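Local coordinates for protein leucine aminopeptidase 2 (Saccharomyces cerevisiae, PDB 2XQ0) that cleaves di- and tripeptides as a zinc-dependent aminopeptidase of the M1 family and also has low epoxide hydrolase activity in vitro, at residues 159-164 / 312-317; 204-209 / 308-313; 326-331 / 392-397; 350-355 / 461-466. All blocks are in the same frame, centred on the assembly; numbering follows the deposited sequence.

Contact 1 (159-164 / 312-317)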
loop_
_atom_site.group_PDB
_atom_site.type_symbol
_atom_site.label_atom_id
_atom_site.label_comp_id
_atom_site.label_asym_id
_atom_site.label_seq_id
_atom_site.Cartn_x
_atom_site.Cartn_y
_atom_site.Cartn_z
ATOM N N ASP A 159 -13.184 8.142 -12.234
ATOM C CA ASP A 159 -12.407 7.436 -11.205
ATOM C C ASP A 159 -11.913 6.072 -11.690
ATOM O O ASP A 159 -12.342 5.012 -11.197
ATOM C CB ASP A 159 -13.221 7.285 -9.904
ATOM C CG ASP A 159 -12.371 6.825 -8.724
ATOM O OD1 ASP A 159 -11.129 6.753 -8.856
ATOM O OD2 ASP A 159 -12.942 6.541 -7.642
ATOM N N THR A 160 -10.995 6.107 -12.652
ATOM C CA THR A 160 -10.375 4.889 -13.175
ATOM C C THR A 160 -8.877 5.137 -13.381
ATOM O O THR A 160 -8.466 6.245 -13.719
ATOM C CB THR A 160 -11.071 4.401 -14.493
ATOM O OG1 THR A 160 -10.210 3.501 -15.195
ATOM C CG2 THR A 160 -11.403 5.558 -15.395
ATOM N N PRO A 161 -8.049 4.114 -13.148
ATOM C CA PRO A 161 -6.617 4.351 -13.364
ATOM C C PRO A 161 -6.264 4.467 -14.855
ATOM O O PRO A 161 -5.133 4.840 -15.181
ATOM C CB PRO A 161 -5.951 3.150 -12.695
ATOM C CG PRO A 161 -7.026 2.093 -12.593
ATOM C CD PRO A 161 -8.318 2.857 -12.422
ATOM N N SER A 162 -7.231 4.191 -15.734
ATOM C CA SER A 162 -7.080 4.453 -17.164
ATOM C C SER A 162 -7.059 5.938 -17.502
ATOM O O SER A 162 -6.556 6.322 -18.554
ATOM C CB SER A 162 -8.185 3.770 -17.987
ATOM O OG SER A 162 -7.942 2.384 -18.122
ATOM N N VAL A 163 -7.606 6.780 -16.627
ATOM C CA VAL A 163 -7.630 8.215 -16.912
ATOM C C VAL A 163 -6.570 8.945 -16.102
ATOM O O VAL A 163 -6.583 8.864 -14.883
ATOM C CB VAL A 163 -9.023 8.809 -16.625
ATOM C CG1 VAL A 163 -9.029 10.336 -16.788
ATOM C CG2 VAL A 163 -10.054 8.168 -17.553
ATOM N N LYS A 164 -5.647 9.637 -16.777
ATOM C CA LYS A 164 -4.612 10.404 -16.092
ATOM C C LYS A 164 -4.619 11.829 -16.624
ATOM O O LYS A 164 -4.818 12.054 -17.817
ATOM C CB LYS A 164 -3.232 9.767 -16.305
ATOM C CG LYS A 164 -3.231 8.261 -16.068
ATOM C CD LYS A 164 -1.941 7.798 -15.412
ATOM C CE LYS A 164 -0.857 7.560 -16.437
ATOM N NZ LYS A 164 0.338 6.921 -15.819
ATOM N N VAL A 312 3.784 4.732 -14.920
ATOM C CA VAL A 312 3.164 3.716 -15.759
ATOM C C VAL A 312 2.115 3.012 -14.909
ATOM O O VAL A 312 2.440 2.455 -13.881
ATOM C CB VAL A 312 4.203 2.676 -16.252
ATOM C CG1 VAL A 312 3.509 1.517 -16.933
ATOM C CG2 VAL A 312 5.207 3.322 -17.194
ATOM N N THR A 313 0.854 3.070 -15.322
ATOM C CA THR A 313 -0.254 2.705 -14.443
ATOM C C THR A 313 -1.087 1.546 -14.974
ATOM O O THR A 313 -1.286 1.419 -16.173
ATOM C CB THR A 313 -1.179 3.923 -14.259
ATOM O OG1 THR A 313 -0.386 5.061 -13.915
ATOM C CG2 THR A 313 -2.228 3.664 -13.156
ATOM N N ASN A 314 -1.589 0.697 -14.083
ATOM C CA ASN A 314 -2.504 -0.342 -14.511
ATOM C C ASN A 314 -3.803 0.283 -15.024
ATOM O O ASN A 314 -4.332 1.238 -14.441
ATOM C CB ASN A 314 -2.803 -1.348 -13.383
ATOM C CG ASN A 314 -3.101 -0.670 -12.038
ATOM O OD1 ASN A 314 -3.502 0.480 -11.983
ATOM N ND2 ASN A 314 -2.902 -1.400 -10.953
ATOM N N CYS A 315 -4.324 -0.260 -16.115
ATOM C CA CYS A 315 -5.502 0.329 -16.730
ATOM C C CYS A 315 -6.774 0.055 -15.946
ATOM O O CYS A 315 -7.745 0.806 -16.053
ATOM C CB CYS A 315 -5.648 -0.179 -18.162
ATOM S SG CYS A 315 -6.045 -1.914 -18.242
ATOM N N SER A 316 -6.775 -1.026 -15.169
ATOM C CA SER A 316 -7.927 -1.388 -14.356
ATOM C C SER A 316 -7.455 -2.205 -13.179
ATOM O O SER A 316 -6.288 -2.585 -13.108
ATOM C CB SER A 316 -8.929 -2.209 -15.165
ATOM O OG SER A 316 -8.585 -3.582 -15.191
ATOM N N TRP A 317 -8.367 -2.513 -12.270
ATOM C CA TRP A 317 -7.993 -3.253 -11.070
ATOM C C TRP A 317 -7.877 -4.765 -11.323
ATOM O O TRP A 317 -7.457 -5.507 -10.448
ATOM C CB TRP A 317 -8.920 -2.897 -9.905
ATOM C CG TRP A 317 -8.937 -1.386 -9.717
ATOM C CD1 TRP A 317 -9.968 -0.536 -10.000
ATOM C CD2 TRP A 317 -7.840 -0.558 -9.296
ATOM N NE1 TRP A 317 -9.588 0.772 -9.757
ATOM C CE2 TRP A 317 -8.285 0.782 -9.328
ATOM C CE3 TRP A 317 -6.527 -0.822 -8.883
ATOM C CZ2 TRP A 317 -7.468 1.854 -8.948
ATOM C CZ3 TRP A 317 -5.714 0.241 -8.519
ATOM C CH2 TRP A 317 -6.184 1.556 -8.545
HETATM O O HOH W 1 -11.782 2.192 -11.329
#
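Pro161 lays its ring over one face of the Trp317 indole: CG stands 4.0 Å from the centroid of the six-membered ring and 26° off its normal, a CH-pi contact displaced toward the rim. Beside it, CD reaches the pyrrole part, 3.6 Å from NE1 of Trp317. The same proline turns CB to the backbone of Asn314, with CB 3.1 Å from the carbonyl O, while Thr313 CG2 lies 3.8 Å from Pro161 CB. Pro161 is held in this pose by a type I turn from Thr160 to Val163 and by an ST turn in which Thr160 OG1, itself bonded to Asp18, accepts from Ser162 N.

Ser162 OG sits beside its own backbone N, anti to the carbonyl carbon (chi1 -77°), and donates to Cys315 O over 2.6 Å, meeting the carbonyl at a C=O...O angle of 120°. A water accepts from Trp317 NE1 at 3.0 Å and donates to the carbonyl O of Asp159. At the far end Lys164 NZ donates to Thr313 OG1 over 2.8 Å; that hydroxyl also bonds Gly309 O, and the ammonium bonds the carbonyls of Leu311 and Lys424. An alanine in place of Lys164 would probably leave the Thr313 hydroxyl and those carbonyls without their common charged donor.

The contact thus ties a loop of the N-terminal domain to the catalytic domain. The loop runs into strand 165-172, and its partner, strand 312-314, follows the zinc helix 297-311, pairs in parallel with strand 424-426 and rests through Val312 on helix 407-420.

Contact 2 (204-209 / 308-313)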
loop_
_atom_site.group_PDB
_atom_site.type_symbol
_atom_site.label_atom_id
_atom_site.label_comp_id
_atom_site.label_asym_id
_atom_site.label_seq_id
_atom_site.Cartn_x
_atom_site.Cartn_y
_atom_site.Cartn_z
ATOM N N ALA A 204 -6.820 9.648 -10.650
ATOM C CA ALA A 204 -7.452 10.232 -9.464
ATOM C C ALA A 204 -7.054 9.521 -8.166
ATOM O O ALA A 204 -7.034 10.143 -7.103
ATOM C CB ALA A 204 -8.985 10.235 -9.612
ATOM N N TYR A 205 -6.764 8.225 -8.239
ATOM C CA TYR A 205 -6.567 7.460 -7.004
ATOM C C TYR A 205 -5.250 7.882 -6.325
ATOM O O TYR A 205 -5.043 7.593 -5.164
ATOM C CB TYR A 205 -6.622 5.951 -7.241
ATOM C CG TYR A 205 -5.364 5.353 -7.829
ATOM C CD1 TYR A 205 -4.258 5.081 -7.028
ATOM C CD2 TYR A 205 -5.287 5.053 -9.172
ATOM C CE1 TYR A 205 -3.121 4.527 -7.557
ATOM C CE2 TYR A 205 -4.143 4.507 -9.718
ATOM C CZ TYR A 205 -3.066 4.245 -8.906
ATOM O OH TYR A 205 -1.927 3.703 -9.442
ATOM N N LEU A 206 -4.384 8.580 -7.065
ATOM C CA LEU A 206 -3.096 9.053 -6.542
ATOM C C LEU A 206 -3.187 10.427 -5.871
ATOM O O LEU A 206 -2.226 10.893 -5.254
ATOM C CB LEU A 206 -2.048 9.104 -7.649
ATOM C CG LEU A 206 -1.564 7.724 -8.105
ATOM C CD1 LEU A 206 -0.567 7.864 -9.238
ATOM C CD2 LEU A 206 -0.931 7.009 -6.938
ATOM N N ILE A 207 -4.336 11.080 -6.001
ATOM C CA ILE A 207 -4.503 12.364 -5.347
ATOM C C ILE A 207 -4.367 12.160 -3.852
ATOM O O ILE A 207 -4.864 11.174 -3.291
ATOM C CB ILE A 207 -5.834 13.033 -5.676
ATOM C CG1 ILE A 207 -5.822 13.523 -7.128
ATOM C CG2 ILE A 207 -6.095 14.204 -4.728
ATOM C CD1 ILE A 207 -4.799 14.635 -7.353
ATOM N N GLY A 208 -3.647 13.077 -3.219
ATOM C CA GLY A 208 -3.452 13.012 -1.785
ATOM C C GLY A 208 -3.589 14.387 -1.178
ATOM O O GLY A 208 -3.131 15.379 -1.759
ATOM N N ILE A 209 -4.253 14.452 -0.029
ATOM C CA ILE A 209 -4.360 15.712 0.701
ATOM C C ILE A 209 -4.300 15.454 2.193
ATOM O O ILE A 209 -4.862 14.469 2.685
ATOM C CB ILE A 209 -5.676 16.458 0.348
ATOM C CG1 ILE A 209 -5.752 17.786 1.106
ATOM C CG2 ILE A 209 -6.869 15.612 0.725
ATOM C CD1 ILE A 209 -6.857 18.695 0.612
ATOM N N SER A 308 6.603 2.461 -11.206
ATOM C CA SER A 308 5.603 1.429 -11.429
ATOM C C SER A 308 4.358 1.736 -10.641
ATOM O O SER A 308 4.245 1.389 -9.482
ATOM C CB SER A 308 6.135 0.060 -11.010
ATOM O OG SER A 308 6.741 0.158 -9.735
ATOM N N GLY A 309 3.418 2.395 -11.298
ATOM C CA GLY A 309 2.190 2.805 -10.649
ATOM C C GLY A 309 1.908 4.233 -11.028
ATOM O O GLY A 309 0.861 4.524 -11.591
ATOM N N ASN A 310 2.863 5.114 -10.746
ATOM C CA ASN A 310 2.654 6.545 -10.937
ATOM C C ASN A 310 2.922 7.004 -12.360
ATOM O O ASN A 310 2.079 7.656 -12.975
ATOM C CB ASN A 310 3.476 7.338 -9.925
ATOM C CG ASN A 310 3.069 7.028 -8.482
ATOM O OD1 ASN A 310 2.244 6.148 -8.229
ATOM N ND2 ASN A 310 3.654 7.744 -7.540
ATOM N N LEU A 311 4.078 6.617 -12.886
ATOM C CA LEU A 311 4.476 6.953 -14.242
ATOM C C LEU A 311 3.787 6.026 -15.243
ATOM O O LEU A 311 3.253 6.468 -16.274
ATOM C CB LEU A 311 6.006 6.845 -14.362
ATOM C CG LEU A 311 6.580 7.395 -15.666
ATOM C CD1 LEU A 311 6.201 8.867 -15.818
ATOM C CD2 LEU A 311 8.102 7.210 -15.727
ATOM N N VAL A 312 3.784 4.732 -14.920
ATOM C CA VAL A 312 3.164 3.716 -15.759
ATOM C C VAL A 312 2.115 3.012 -14.909
ATOM O O VAL A 312 2.440 2.455 -13.881
ATOM C CB VAL A 312 4.203 2.676 -16.252
ATOM C CG1 VAL A 312 3.509 1.517 -16.933
ATOM C CG2 VAL A 312 5.207 3.322 -17.194
ATOM N N THR A 313 0.854 3.070 -15.322
ATOM C CA THR A 313 -0.254 2.705 -14.443
ATOM C C THR A 313 -1.087 1.546 -14.974
ATOM O O THR A 313 -1.286 1.419 -16.173
ATOM C CB THR A 313 -1.179 3.923 -14.259
ATOM O OG1 THR A 313 -0.386 5.061 -13.915
ATOM C CG2 THR A 313 -2.228 3.664 -13.156
HETATM O O HOH W 2 0.526 3.813 -7.948
#
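Tyr205 and Leu206, on a 3-10 segment at 204-206, face the end of helix 297-311 with the CA atoms of Leu206 and Asn310 7.7 Å apart, a spacing that leaves the bridging to side chains and water. Tyr205 and Thr313 meet tip to tip: OH is 3.7 Å from Thr313 CG2, which lies at the ring edge, near its plane. Leu206 crosses the Asn310 amide with both methyls against one oxygen, CD1 at 3.4 Å and CD2 at 3.5 Å from OD1. A water lies 2.9 Å from Asn310 OD1 and equally far from Tyr205 OH, bridging the two segments. Asn310 ND2 is bonded to the carbonyl of Glu277.

In the wide last turn of the helix, Gly309 has a phi of 134° and a psi of -57°, at which a CB would jam against the preceding carbonyl. Thr313 OG1, anti to its own carbonyl carbon, reaches back to donate to Gly309 O over 2.7 Å, at a C=O...O angle of 147°. An alanine at Thr313 would take away OG1 and CG2, and would probably leave the Gly309 carbonyl without this donor and open a gap at the tip of Tyr205.

This is the exit of the HExxH helix of an M1 zinc peptidase. Ser308 O is bonded to ND1 of the zinc ligand His305, and Asn310 fastens Glu277, a substrate-binding residue in the sequence Gly-Gly-Met-Glu, which matches the GxMEN exopeptidase motif of the family except that Ser278 stands in the last position.

Contact 3 (326-331 / 392-397)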
loop_
_atom_site.group_PDB
_atom_site.type_symbol
_atom_site.label_atom_id
_atom_site.label_comp_id
_atom_site.label_asym_id
_atom_site.label_seq_id
_atom_site.Cartn_x
_atom_site.Cartn_y
_atom_site.Cartn_z
ATOM N N TRP A 326 5.477 -5.207 -10.061
ATOM C CA TRP A 326 6.653 -4.438 -10.458
ATOM C C TRP A 326 7.287 -3.706 -9.266
ATOM O O TRP A 326 8.513 -3.776 -9.061
ATOM C CB TRP A 326 6.270 -3.435 -11.561
ATOM C CG TRP A 326 6.464 -3.995 -12.929
ATOM C CD1 TRP A 326 5.502 -4.326 -13.837
ATOM C CD2 TRP A 326 7.717 -4.285 -13.546
ATOM N NE1 TRP A 326 6.083 -4.807 -14.988
ATOM C CE2 TRP A 326 7.443 -4.789 -14.834
ATOM C CE3 TRP A 326 9.046 -4.168 -13.135
ATOM C CZ2 TRP A 326 8.450 -5.185 -15.708
ATOM C CZ3 TRP A 326 10.050 -4.565 -14.014
ATOM C CH2 TRP A 326 9.747 -5.056 -15.275
ATOM N N THR A 327 6.463 -3.001 -8.480
ATOM C CA THR A 327 6.978 -2.249 -7.322
ATOM C C THR A 327 7.778 -3.137 -6.367
ATOM O O THR A 327 8.866 -2.767 -5.955
ATOM C CB THR A 327 5.861 -1.513 -6.565
ATOM O OG1 THR A 327 5.216 -0.606 -7.475
ATOM C CG2 THR A 327 6.414 -0.739 -5.340
ATOM N N VAL A 328 7.241 -4.303 -6.025
ATOM C CA VAL A 328 7.914 -5.201 -5.100
ATOM C C VAL A 328 9.224 -5.661 -5.749
ATOM O O VAL A 328 10.259 -5.753 -5.081
ATOM C CB VAL A 328 7.009 -6.424 -4.697
ATOM C CG1 VAL A 328 7.800 -7.435 -3.842
ATOM C CG2 VAL A 328 5.763 -5.961 -3.905
ATOM N N TYR A 329 9.173 -5.934 -7.056
ATOM C CA TYR A 329 10.374 -6.310 -7.812
ATOM C C TYR A 329 11.416 -5.195 -7.752
ATOM O O TYR A 329 12.579 -5.403 -7.341
ATOM C CB TYR A 329 10.044 -6.708 -9.277
ATOM C CG TYR A 329 11.309 -6.991 -10.061
ATOM C CD1 TYR A 329 11.953 -8.221 -9.962
ATOM C CD2 TYR A 329 11.893 -6.005 -10.838
ATOM C CE1 TYR A 329 13.137 -8.464 -10.639
ATOM C CE2 TYR A 329 13.059 -6.233 -11.497
ATOM C CZ TYR A 329 13.684 -7.459 -11.390
ATOM O OH TYR A 329 14.859 -7.680 -12.054
ATOM N N LEU A 330 11.001 -3.993 -8.125
ATOM C CA LEU A 330 11.913 -2.852 -8.095
ATOM C C LEU A 330 12.467 -2.528 -6.695
ATOM O O LEU A 330 13.650 -2.289 -6.546
ATOM C CB LEU A 330 11.257 -1.616 -8.717
ATOM C CG LEU A 330 10.996 -1.765 -10.220
ATOM C CD1 LEU A 330 10.131 -0.604 -10.745
ATOM C CD2 LEU A 330 12.318 -1.888 -11.005
ATOM N N GLU A 331 11.601 -2.531 -5.687
ATOM C CA GLU A 331 11.970 -2.333 -4.286
ATOM C C GLU A 331 13.106 -3.277 -3.899
ATOM O O GLU A 331 14.113 -2.862 -3.324
ATOM C CB GLU A 331 10.747 -2.633 -3.407
ATOM C CG GLU A 331 10.984 -2.693 -1.893
ATOM C CD GLU A 331 9.769 -3.264 -1.145
ATOM O OE1 GLU A 331 8.732 -3.587 -1.791
ATOM O OE2 GLU A 331 9.855 -3.391 0.098
ATOM N N LYS A 392 3.090 -12.936 -6.076
ATOM C CA LYS A 392 3.056 -13.727 -7.297
ATOM C C LYS A 392 3.546 -12.828 -8.427
ATOM O O LYS A 392 4.244 -13.275 -9.342
ATOM C CB LYS A 392 1.639 -14.293 -7.573
ATOM C CG LYS A 392 1.615 -15.342 -8.686
ATOM C CD LYS A 392 0.215 -15.882 -9.021
ATOM C CE LYS A 392 -0.187 -17.072 -8.157
ATOM N NZ LYS A 392 -1.343 -17.875 -8.749
ATOM N N GLY A 393 3.183 -11.548 -8.360
ATOM C CA GLY A 393 3.654 -10.575 -9.337
ATOM C C GLY A 393 5.161 -10.485 -9.347
ATOM O O GLY A 393 5.795 -10.651 -10.386
ATOM N N PHE A 394 5.736 -10.214 -8.179
ATOM C CA PHE A 394 7.188 -10.237 -8.019
ATOM C C PHE A 394 7.822 -11.531 -8.523
ATOM O O PHE A 394 8.836 -11.509 -9.220
ATOM C CB PHE A 394 7.564 -10.056 -6.549
ATOM C CG PHE A 394 8.944 -10.543 -6.242
ATOM C CD1 PHE A 394 10.043 -9.774 -6.558
ATOM C CD2 PHE A 394 9.138 -11.794 -5.700
ATOM C CE1 PHE A 394 11.321 -10.228 -6.315
ATOM C CE2 PHE A 394 10.423 -12.257 -5.450
ATOM C CZ PHE A 394 11.511 -11.474 -5.755
ATOM N N ASN A 395 7.254 -12.672 -8.152
ATOM C CA ASN A 395 7.849 -13.941 -8.578
ATOM C C ASN A 395 7.820 -14.211 -10.070
ATOM O O ASN A 395 8.734 -14.849 -10.608
ATOM C CB ASN A 395 7.252 -15.112 -7.797
ATOM C CG ASN A 395 7.950 -15.302 -6.461
ATOM O OD1 ASN A 395 9.106 -15.722 -6.415
ATOM N ND2 ASN A 395 7.274 -14.942 -5.372
ATOM N N LEU A 396 6.796 -13.722 -10.757
ATOM C CA LEU A 396 6.809 -13.838 -12.216
ATOM C C LEU A 396 7.952 -13.003 -12.790
ATOM O O LEU A 396 8.690 -13.456 -13.675
ATOM C CB LEU A 396 5.464 -13.414 -12.813
ATOM C CG LEU A 396 5.444 -13.248 -14.324
ATOM C CD1 LEU A 396 5.954 -14.515 -14.983
ATOM C CD2 LEU A 396 4.034 -12.897 -14.797
ATOM N N LEU A 397 8.142 -11.796 -12.259
ATOM C CA LEU A 397 9.225 -10.930 -12.772
ATOM C C LEU A 397 10.631 -11.452 -12.440
ATOM O O LEU A 397 11.565 -11.315 -13.237
ATOM C CB LEU A 397 9.056 -9.507 -12.248
ATOM C CG LEU A 397 7.763 -8.848 -12.736
ATOM C CD1 LEU A 397 7.533 -7.530 -12.035
ATOM C CD2 LEU A 397 7.820 -8.673 -14.246
#
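Leu397 covers one face of the Trp326 indole in a helix-helix interface of the thermolysin-like catalytic domain: CD1 is 3.8 Å from the centroid of the five-membered ring and 19° off its normal, a CH-pi contact. Its other methyl, CD2, reaches the benzo part at 3.8 Å from CZ2 of Trp326. Tyr329 and Phe394 meet at an edge: Phe394 brings CD1 to 3.7 Å from Tyr329 CA, which lies in the plane of the phenylalanine ring, and the same CD1 borders the Tyr329 ring near its plane. Around the indole the core continues with Tyr417 stacked on it and Phe418 edge-to-face, while Arg332 makes a cation-pi contact with Phe394.

The axes of the segments in helices 321-339 and 388-403 approach to 7.9 Å and cross at -61°, with Tyr329 CA and Phe394 CA 5.1 Å apart. At Gly393 a CB would point toward the other helix, so its absence is consistent with the close approach.

The interface lies directly behind the active site. Helix 321-339 carries the zinc ligand Glu324, and the Val328 side chain is about 4 Å from those of His301, another zinc ligand, and Tyr390, the proton donor. Glu331 OE1 bonds His301 ND1 and is therefore a second-shell partner of the metal.

Val328 CG1 lies anti to its backbone N (chi1 174°), on the side where the Phe394 side chain crosses at about a right angle, 3.8 Å away at CB. The methyl CD1 of Leu397, besides covering the indole, packs 3.8 Å from Tyr329 CB.

Contact 4 (350-355 / 461-466)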
loop_
_atom_site.group_PDB
_atom_site.type_symbol
_atom_site.label_atom_id
_atom_site.label_comp_id
_atom_site.label_asym_id
_atom_site.label_seq_id
_atom_site.Cartn_x
_atom_site.Cartn_y
_atom_site.Cartn_z
ATOM N N ILE A 350 10.696 -13.865 2.977
ATOM C CA ILE A 350 9.622 -13.438 3.862
ATOM C C ILE A 350 8.348 -13.253 3.031
ATOM O O ILE A 350 7.281 -13.664 3.450
ATOM C CB ILE A 350 9.939 -12.127 4.608
ATOM C CG1 ILE A 350 11.267 -12.211 5.376
ATOM C CG2 ILE A 350 8.779 -11.753 5.530
ATOM C CD1 ILE A 350 11.400 -13.418 6.249
ATOM N N GLY A 351 8.477 -12.639 1.855
ATOM C CA GLY A 351 7.355 -12.454 0.941
ATOM C C GLY A 351 6.705 -13.763 0.511
ATOM O O GLY A 351 5.483 -13.850 0.361
ATOM N N TRP A 352 7.520 -14.795 0.325
ATOM C CA TRP A 352 7.007 -16.114 -0.018
ATOM C C TRP A 352 6.087 -16.645 1.074
ATOM O O TRP A 352 5.011 -17.162 0.783
ATOM C CB TRP A 352 8.151 -17.111 -0.296
ATOM C CG TRP A 352 7.654 -18.469 -0.716
ATOM C CD1 TRP A 352 7.487 -19.573 0.074
ATOM C CD2 TRP A 352 7.249 -18.854 -2.034
ATOM N NE1 TRP A 352 7.024 -20.624 -0.681
ATOM C CE2 TRP A 352 6.857 -20.204 -1.973
ATOM C CE3 TRP A 352 7.183 -18.184 -3.263
ATOM C CZ2 TRP A 352 6.406 -20.900 -3.093
ATOM C CZ3 TRP A 352 6.726 -18.876 -4.371
ATOM C CH2 TRP A 352 6.350 -20.224 -4.276
ATOM N N SER A 353 6.502 -16.516 2.331
ATOM C CA SER A 353 5.662 -16.975 3.429
ATOM C C SER A 353 4.420 -16.100 3.607
ATOM O O SER A 353 3.376 -16.615 3.979
ATOM C CB SER A 353 6.441 -17.084 4.742
ATOM O OG SER A 353 6.532 -15.827 5.372
ATOM N N ASP A 354 4.534 -14.789 3.366
ATOM C CA ASP A 354 3.353 -13.915 3.295
ATOM C C ASP A 354 2.355 -14.367 2.203
ATOM O O ASP A 354 1.135 -14.383 2.418
ATOM C CB ASP A 354 3.769 -12.464 3.029
ATOM C CG ASP A 354 4.422 -11.798 4.240
ATOM O OD1 ASP A 354 4.314 -12.325 5.367
ATOM O OD2 ASP A 354 5.046 -10.725 4.064
ATOM N N LEU A 355 2.865 -14.718 1.030
ATOM C CA LEU A 355 2.003 -15.222 -0.049
ATOM C C LEU A 355 1.269 -16.486 0.395
ATOM O O LEU A 355 0.049 -16.628 0.216
ATOM C CB LEU A 355 2.840 -15.524 -1.305
ATOM C CG LEU A 355 2.068 -15.940 -2.572
ATOM C CD1 LEU A 355 0.990 -14.902 -2.909
ATOM C CD2 LEU A 355 2.991 -16.155 -3.757
ATOM N N PRO A 461 2.779 -20.168 -7.060
ATOM C CA PRO A 461 3.497 -20.519 -8.277
ATOM C C PRO A 461 4.653 -21.466 -7.946
ATOM O O PRO A 461 4.872 -21.779 -6.782
ATOM C CB PRO A 461 4.031 -19.173 -8.740
ATOM C CG PRO A 461 4.244 -18.407 -7.483
ATOM C CD PRO A 461 3.259 -18.906 -6.478
ATOM N N PRO A 462 5.404 -21.908 -8.961
ATOM C CA PRO A 462 6.567 -22.740 -8.661
ATOM C C PRO A 462 7.553 -21.987 -7.767
ATOM O O PRO A 462 7.758 -20.789 -7.969
ATOM C CB PRO A 462 7.184 -22.982 -10.045
ATOM C CG PRO A 462 6.059 -22.867 -10.987
ATOM C CD PRO A 462 5.185 -21.766 -10.409
ATOM N N ARG A 463 8.184 -22.689 -6.832
ATOM C CA ARG A 463 9.032 -22.031 -5.833
ATOM C C ARG A 463 10.459 -21.813 -6.312
ATOM O O ARG A 463 11.153 -22.753 -6.710
ATOM C CB ARG A 463 9.057 -22.825 -4.525
ATOM C CG ARG A 463 9.850 -22.116 -3.420
ATOM C CD ARG A 463 9.703 -22.873 -2.117
ATOM N NE ARG A 463 10.393 -24.151 -2.184
ATOM C CZ ARG A 463 10.238 -25.131 -1.298
ATOM N NH1 ARG A 463 9.379 -24.991 -0.300
ATOM N NH2 ARG A 463 10.927 -26.259 -1.428
ATOM N N PRO A 464 10.924 -20.566 -6.258
ATOM C CA PRO A 464 12.299 -20.334 -6.706
ATOM C C PRO A 464 13.325 -20.779 -5.666
ATOM O O PRO A 464 12.960 -21.115 -4.542
ATOM C CB PRO A 464 12.351 -18.818 -6.887
ATOM C CG PRO A 464 11.302 -18.292 -5.946
ATOM C CD PRO A 464 10.233 -19.334 -5.822
ATOM N N HIS A 465 14.599 -20.765 -6.036
ATOM C CA HIS A 465 15.659 -21.167 -5.118
ATOM C C HIS A 465 16.354 -19.946 -4.537
ATOM O O HIS A 465 17.425 -19.548 -4.999
ATOM C CB HIS A 465 16.669 -22.070 -5.828
ATOM C CG HIS A 465 16.056 -23.301 -6.422
ATOM N ND1 HIS A 465 15.593 -23.351 -7.720
ATOM C CD2 HIS A 465 15.807 -24.521 -5.889
ATOM C CE1 HIS A 465 15.103 -24.553 -7.966
ATOM N NE2 HIS A 465 15.219 -25.281 -6.870
ATOM N N PHE A 466 15.738 -19.361 -3.517
ATOM C CA PHE A 466 16.278 -18.171 -2.874
ATOM C C PHE A 466 17.515 -18.475 -2.048
ATOM O O PHE A 466 17.628 -19.536 -1.421
ATOM C CB PHE A 466 15.230 -17.501 -1.994
ATOM C CG PHE A 466 14.088 -16.919 -2.763
ATOM C CD1 PHE A 466 14.327 -16.090 -3.846
ATOM C CD2 PHE A 466 12.778 -17.192 -2.398
ATOM C CE1 PHE A 466 13.282 -15.556 -4.566
ATOM C CE2 PHE A 466 11.729 -16.655 -3.104
ATOM C CZ PHE A 466 11.984 -15.830 -4.196
#
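Trp352 drives the six-membered part of its indole into a bend of 461-466, a proline-rich loop between helices 451-456 and 469-484 that packs here on helix 341-360 of the M1 catalytic domain. The ring projects from that helix with CG anti to the backbone N (chi1 -177°).

The tight part is the buried end at Leu355 and Pro461. The carbonyl of Pro461 lies at the indole edge and in its plane, with O 3.3 Å from Trp352 CH2. Trp352 and Pro461 meet tip to tip, CZ3 standing 4.0 Å from CG of the proline. One turn further along the helix, Leu355 touches Pro461 tip to tip, CD2 to CD at 3.9 Å. Pro464 comes in obliquely, its CD 3.8 Å from Trp352 CZ3. Asn395 and Met460 add to the packing round the indole.

The solvent side belongs to Arg463, an exposed residue whose CB and CG still pack closely on the indole; the loose part is its far end. The aliphatic stem crosses one face at about a right angle, CG lying 4.0 Å from the centroid of the six-membered ring and 25° off the normal. The guanidinium, tilted 63° from the ring plane, makes no stack, so hydrocarbon rather than charge covers the indole here. Trp352, Arg463 and the prolines of the loop also touch a crystal neighbour, and the arginine pose may partly reflect the lattice. Nearer the backbone, Arg463 CB approaches Trp352 CZ2 to 3.6 Å.

Contacts 1 and 2, with centres 9 Å apart, share Val312 and Thr313 and touch edge-to-face through Trp317 and Tyr205; both side chains are about 6 Å from the bound bestatin. Contact 3, 18 Å from contact 2 between centres, approaches the inhibitor at a similar distance through Val328. The two are linked by Ser308 OG and Thr327 OG1, 2.8 Å apart and probably hydrogen-bonded, which couples the zinc helix to helix 321-339. Contact 4 lies 12 Å from contact 3 between centres, and Asn395 joins them, its ND2 3.9 Å from Trp352 CE3. It is more peripheral: the Leu355 side chain is about 12 Å from bestatin.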